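Local coordinates for protein BauA (Acinetobacter baumannii, PDB 6HCP) that probably carries iron-loaded siderophore, as a receptor for ferric preacinetobactin, across the outer membrane in a TonB-dependent manner, at residues A[260-266]-A[638-644]; A[585-589]-A[598-602]. All coordinates share one frame; numbering follows the deposited sequence.

Overall arrangement
Followed from the N terminus, past the plug, the chain reaches 260-266, in a loop between strands 258-259 and 282-297. Most of the barrel is then built before 585-589, near the end of strand 575-590, turns back through 598-602 into strand 599-618. This is contact 2, a short loop closed within one hairpin. Contact 1 follows when 638-644, the loop between strands 622-637 and 645-662, meets 260-266, closing a far longer loop that encloses contact 2 without crossing it. The two are neighbours, with centres about 16 Å apart: Asn642 OD1 accepts a hydrogen bond from Thr600 N, so the rim of one hairpin is joined through the next to a loop from early in the barrel.

Contact 1 of 2, residues A[260-266]-A[638-644]; sequences VSTAVGI and INAENTL. With EDO (1,2-ethanediol), chain X.
The flat amide of Asn639 meets Thr262 at its nitrogen end: the Thr262 CG2 methyl, level with the amide, lies 3.7 Å from ND2 and only 3.3 Å from Thr643 OG1. Its own loop holds the rest of the group, with two backbone N-H groups and a hydroxyl. Thr643 N donates to Asn639 OD1 on a lone pair in the carbonyl plane; Leu644 N reaches the same oxygen from over one face, 41° out of plane. Asn639 ND2 donates to Thr643 OG1, tilted toward the other face, and the three bonds fix the amide's rotation. Asn639 CG lies between its backbone N and carbonyl carbon (chi1 60°), which turns the amide back over its own loop. A type I turn runs from Asn639 to Asn642 in this connection between two strands of the TonB-dependent receptor barrel. Across from Leu644, 260-266 curls through an ST motif in which Val264 N donates to Ser261 OG. Leu644 reaches in between Val260, Thr262 and Ile266, with CD1 3.9 Å from Val260 CG2, CG against the Thr262 methyl and CB near Ile266 CD1, itself 4.1 Å from Ile638 CG1. Leu690 covers Val260, Ile266 and Ile638.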
# COMPACT_ATOMS: atom_id res chain seq x y z
N VAL A 260 -7.21 29.87 7.06
CA VAL A 260 -5.84 30.25 7.22
C VAL A 260 -5.74 31.77 7.04
O VAL A 260 -6.60 32.39 6.39
CB VAL A 260 -4.92 29.50 6.24
CG1 VAL A 260 -4.77 28.04 6.64
CG2 VAL A 260 -5.40 29.58 4.79
N SER A 261 -4.65 32.34 7.53
CA SER A 261 -4.31 33.76 7.33
C SER A 261 -2.97 33.87 6.63
O SER A 261 -2.12 32.97 6.73
CB SER A 261 -4.30 34.49 8.65
OG SER A 261 -3.27 33.98 9.49
N THR A 262 -2.69 35.05 6.08
CA THR A 262 -1.39 35.33 5.51
C THR A 262 -0.35 35.44 6.63
O THR A 262 0.79 35.07 6.43
CB THR A 262 -1.42 36.60 4.65
OG1 THR A 262 -1.88 37.66 5.48
CG2 THR A 262 -2.33 36.48 3.45
N ALA A 263 -0.75 35.92 7.81
CA ALA A 263 0.17 36.08 8.95
C ALA A 263 0.74 34.73 9.36
O ALA A 263 1.92 34.59 9.58
CB ALA A 263 -0.53 36.75 10.11
N VAL A 264 -0.11 33.69 9.36
CA VAL A 264 0.31 32.39 9.86
C VAL A 264 0.78 31.50 8.71
O VAL A 264 1.75 30.78 8.85
CB VAL A 264 -0.82 31.74 10.67
CG1 VAL A 264 -0.50 30.29 11.01
CG2 VAL A 264 -1.13 32.57 11.90
N GLY A 265 0.04 31.50 7.60
CA GLY A 265 0.37 30.71 6.44
C GLY A 265 -0.28 29.32 6.49
O GLY A 265 -0.97 28.99 7.45
N ILE A 266 -0.02 28.54 5.44
CA ILE A 266 -0.57 27.21 5.27
C ILE A 266 0.50 26.20 5.67
O ILE A 266 1.52 26.06 5.01
CB ILE A 266 -1.03 26.98 3.82
CG1 ILE A 266 -2.13 27.97 3.44
CG2 ILE A 266 -1.50 25.54 3.63
CD1 ILE A 266 -2.44 28.04 1.99
N ILE A 638 -5.65 30.42 -2.84
CA ILE A 638 -6.55 30.26 -1.70
C ILE A 638 -7.23 31.60 -1.38
O ILE A 638 -8.33 31.61 -0.81
CB ILE A 638 -5.77 29.66 -0.51
CG1 ILE A 638 -5.31 28.23 -0.87
CG2 ILE A 638 -6.58 29.67 0.78
CD1 ILE A 638 -6.43 27.32 -1.37
N ASN A 639 -6.60 32.72 -1.76
CA ASN A 639 -7.24 34.04 -1.57
C ASN A 639 -7.11 34.88 -2.84
O ASN A 639 -6.31 34.59 -3.71
CB ASN A 639 -6.68 34.80 -0.36
CG ASN A 639 -5.19 35.10 -0.43
OD1 ASN A 639 -4.55 34.98 -1.47
ND2 ASN A 639 -4.62 35.46 0.71
N ALA A 640 -8.00 35.86 -2.96
CA ALA A 640 -8.13 36.67 -4.17
C ALA A 640 -6.93 37.63 -4.28
O ALA A 640 -6.63 38.12 -5.37
CB ALA A 640 -9.44 37.42 -4.14
N GLU A 641 -6.27 37.89 -3.15
CA GLU A 641 -5.01 38.66 -3.12
C GLU A 641 -3.87 37.86 -3.75
O GLU A 641 -2.83 38.42 -4.10
CB GLU A 641 -4.64 39.04 -1.68
CG GLU A 641 -5.62 40.00 -1.02
CD GLU A 641 -6.98 39.43 -0.66
OE1 GLU A 641 -7.06 38.20 -0.35
OE2 GLU A 641 -7.99 40.18 -0.81
N ASN A 642 -4.07 36.54 -3.90
CA ASN A 642 -3.11 35.62 -4.50
C ASN A 642 -1.80 35.60 -3.69
O ASN A 642 -0.73 35.35 -4.25
CB ASN A 642 -2.82 35.94 -5.97
CG ASN A 642 -3.94 35.65 -6.95
OD1 ASN A 642 -3.73 35.83 -8.14
ND2 ASN A 642 -5.11 35.22 -6.50
N THR A 643 -1.90 35.76 -2.37
CA THR A 643 -0.73 35.67 -1.49
C THR A 643 -0.68 34.30 -0.78
O THR A 643 0.27 34.00 -0.09
CB THR A 643 -0.72 36.82 -0.48
OG1 THR A 643 -2.01 36.85 0.15
CG2 THR A 643 -0.40 38.14 -1.14
N LEU A 644 -1.75 33.51 -0.92
CA LEU A 644 -1.77 32.14 -0.41
C LEU A 644 -2.18 31.22 -1.55
O LEU A 644 -3.12 31.52 -2.27
CB LEU A 644 -2.74 32.00 0.75
CG LEU A 644 -2.40 32.71 2.06
CD1 LEU A 644 -3.56 32.58 3.03
CD2 LEU A 644 -1.13 32.16 2.67
C1 EDO X . 1.89 29.76 -0.62
O1 EDO X . 0.83 30.02 0.31
C2 EDO X . 2.47 31.06 -1.15
O2 EDO X . 2.40 32.05 -0.11

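Contact 2 of 2, residues A[585-589]-A[598-602]; sequences DPELT and GHTAV
Pro586 and Ala601 meet near the end of an antiparallel beta hairpin of the receptor barrel, strands 575-590 and 599-618, where Ala601 N donates to Pro586 O at 2.9 Å. Further along, Leu588 N donates to His599 O, and past this bond Gly598 N donates to Leu588 O at 2.8 Å. Glu587 and Thr600 form the non-hydrogen-bonded pair, with side chains on the same face. The Glu587 chain is fully stretched (chi1 178°, chi2 174°), and this carries its carboxylate to Gly598, at the start of the partner segment, where OE2 lies 3.4 Å from Gly598 CA; OE1 has a long, weak ion pair with Arg559. In Thr600 it is the methyl that is anti to the backbone N, and CG2 therefore settles beside the proline ring, 4.1 Å from Pro586 CG. On the other face Leu588 has CG anti to its carbonyl carbon (chi1 -56°), which lays the side chain against the partner strand with CD2 4.0 Å from the Ala601 CB methyl, a methyl that also packs against Pro586 CB. His599 shares that face but turns its ring outward from the hairpin, to hydrogen-bond Ala640 O through ND1.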
# COMPACT_ATOMS: atom_id res chain seq x y z
N ASP A 585 -7.76 30.21 -17.80
CA ASP A 585 -7.27 31.47 -17.30
C ASP A 585 -8.44 32.19 -16.63
O ASP A 585 -9.22 32.87 -17.30
CB ASP A 585 -6.67 32.30 -18.44
CG ASP A 585 -6.21 33.67 -18.01
OD1 ASP A 585 -5.74 33.76 -16.86
OD2 ASP A 585 -6.53 34.66 -18.73
N PRO A 586 -8.64 31.98 -15.31
CA PRO A 586 -9.77 32.56 -14.58
C PRO A 586 -9.32 33.85 -13.90
O PRO A 586 -8.56 33.80 -12.92
CB PRO A 586 -10.11 31.45 -13.58
CG PRO A 586 -8.78 30.79 -13.28
CD PRO A 586 -7.84 31.09 -14.44
N GLU A 587 -9.61 34.99 -14.54
CA GLU A 587 -9.02 36.26 -14.13
C GLU A 587 -10.08 37.15 -13.47
O GLU A 587 -11.18 37.32 -13.98
CB GLU A 587 -8.38 36.99 -15.32
CG GLU A 587 -7.81 38.35 -14.92
CD GLU A 587 -7.03 39.09 -16.00
OE1 GLU A 587 -6.59 38.44 -16.92
OE2 GLU A 587 -6.89 40.31 -15.91
N LEU A 588 -9.70 37.77 -12.35
CA LEU A 588 -10.52 38.76 -11.69
C LEU A 588 -10.24 40.11 -12.36
O LEU A 588 -9.21 40.70 -12.11
CB LEU A 588 -10.19 38.81 -10.20
CG LEU A 588 -10.31 37.48 -9.45
CD1 LEU A 588 -9.99 37.70 -7.98
CD2 LEU A 588 -11.71 36.91 -9.61
N THR A 589 -11.05 40.45 -13.37
CA THR A 589 -10.73 41.60 -14.23
C THR A 589 -11.15 42.91 -13.56
O THR A 589 -10.47 43.93 -13.73
CB THR A 589 -11.38 41.47 -15.62
OG1 THR A 589 -12.77 41.24 -15.41
CG2 THR A 589 -10.73 40.38 -16.43
N GLY A 598 -6.66 41.77 -12.14
CA GLY A 598 -5.65 41.03 -12.83
C GLY A 598 -5.18 39.81 -12.05
O GLY A 598 -4.41 39.01 -12.57
N HIS A 599 -5.74 39.59 -10.85
CA HIS A 599 -5.37 38.38 -10.07
C HIS A 599 -6.10 37.15 -10.63
O HIS A 599 -7.05 37.26 -11.43
CB HIS A 599 -5.69 38.60 -8.59
CG HIS A 599 -4.79 39.57 -7.91
ND1 HIS A 599 -4.87 39.82 -6.55
CD2 HIS A 599 -3.82 40.38 -8.39
CE1 HIS A 599 -3.98 40.74 -6.22
NE2 HIS A 599 -3.33 41.11 -7.33
N THR A 600 -5.64 35.98 -10.21
CA THR A 600 -6.25 34.71 -10.60
C THR A 600 -7.34 34.38 -9.57
O THR A 600 -7.16 34.59 -8.38
CB THR A 600 -5.20 33.60 -10.68
OG1 THR A 600 -4.26 33.97 -11.68
CG2 THR A 600 -5.77 32.24 -10.99
N ALA A 601 -8.48 33.89 -10.05
CA ALA A 601 -9.58 33.48 -9.18
C ALA A 601 -9.12 32.36 -8.26
O ALA A 601 -8.22 31.57 -8.62
CB ALA A 601 -10.76 33.04 -10.00
N VAL A 602 -9.77 32.27 -7.09
CA VAL A 602 -9.42 31.26 -6.09
C VAL A 602 -9.91 29.88 -6.55
O VAL A 602 -10.77 29.74 -7.42
CB VAL A 602 -9.99 31.61 -4.71
CG1 VAL A 602 -9.42 32.92 -4.16
CG2 VAL A 602 -11.51 31.63 -4.72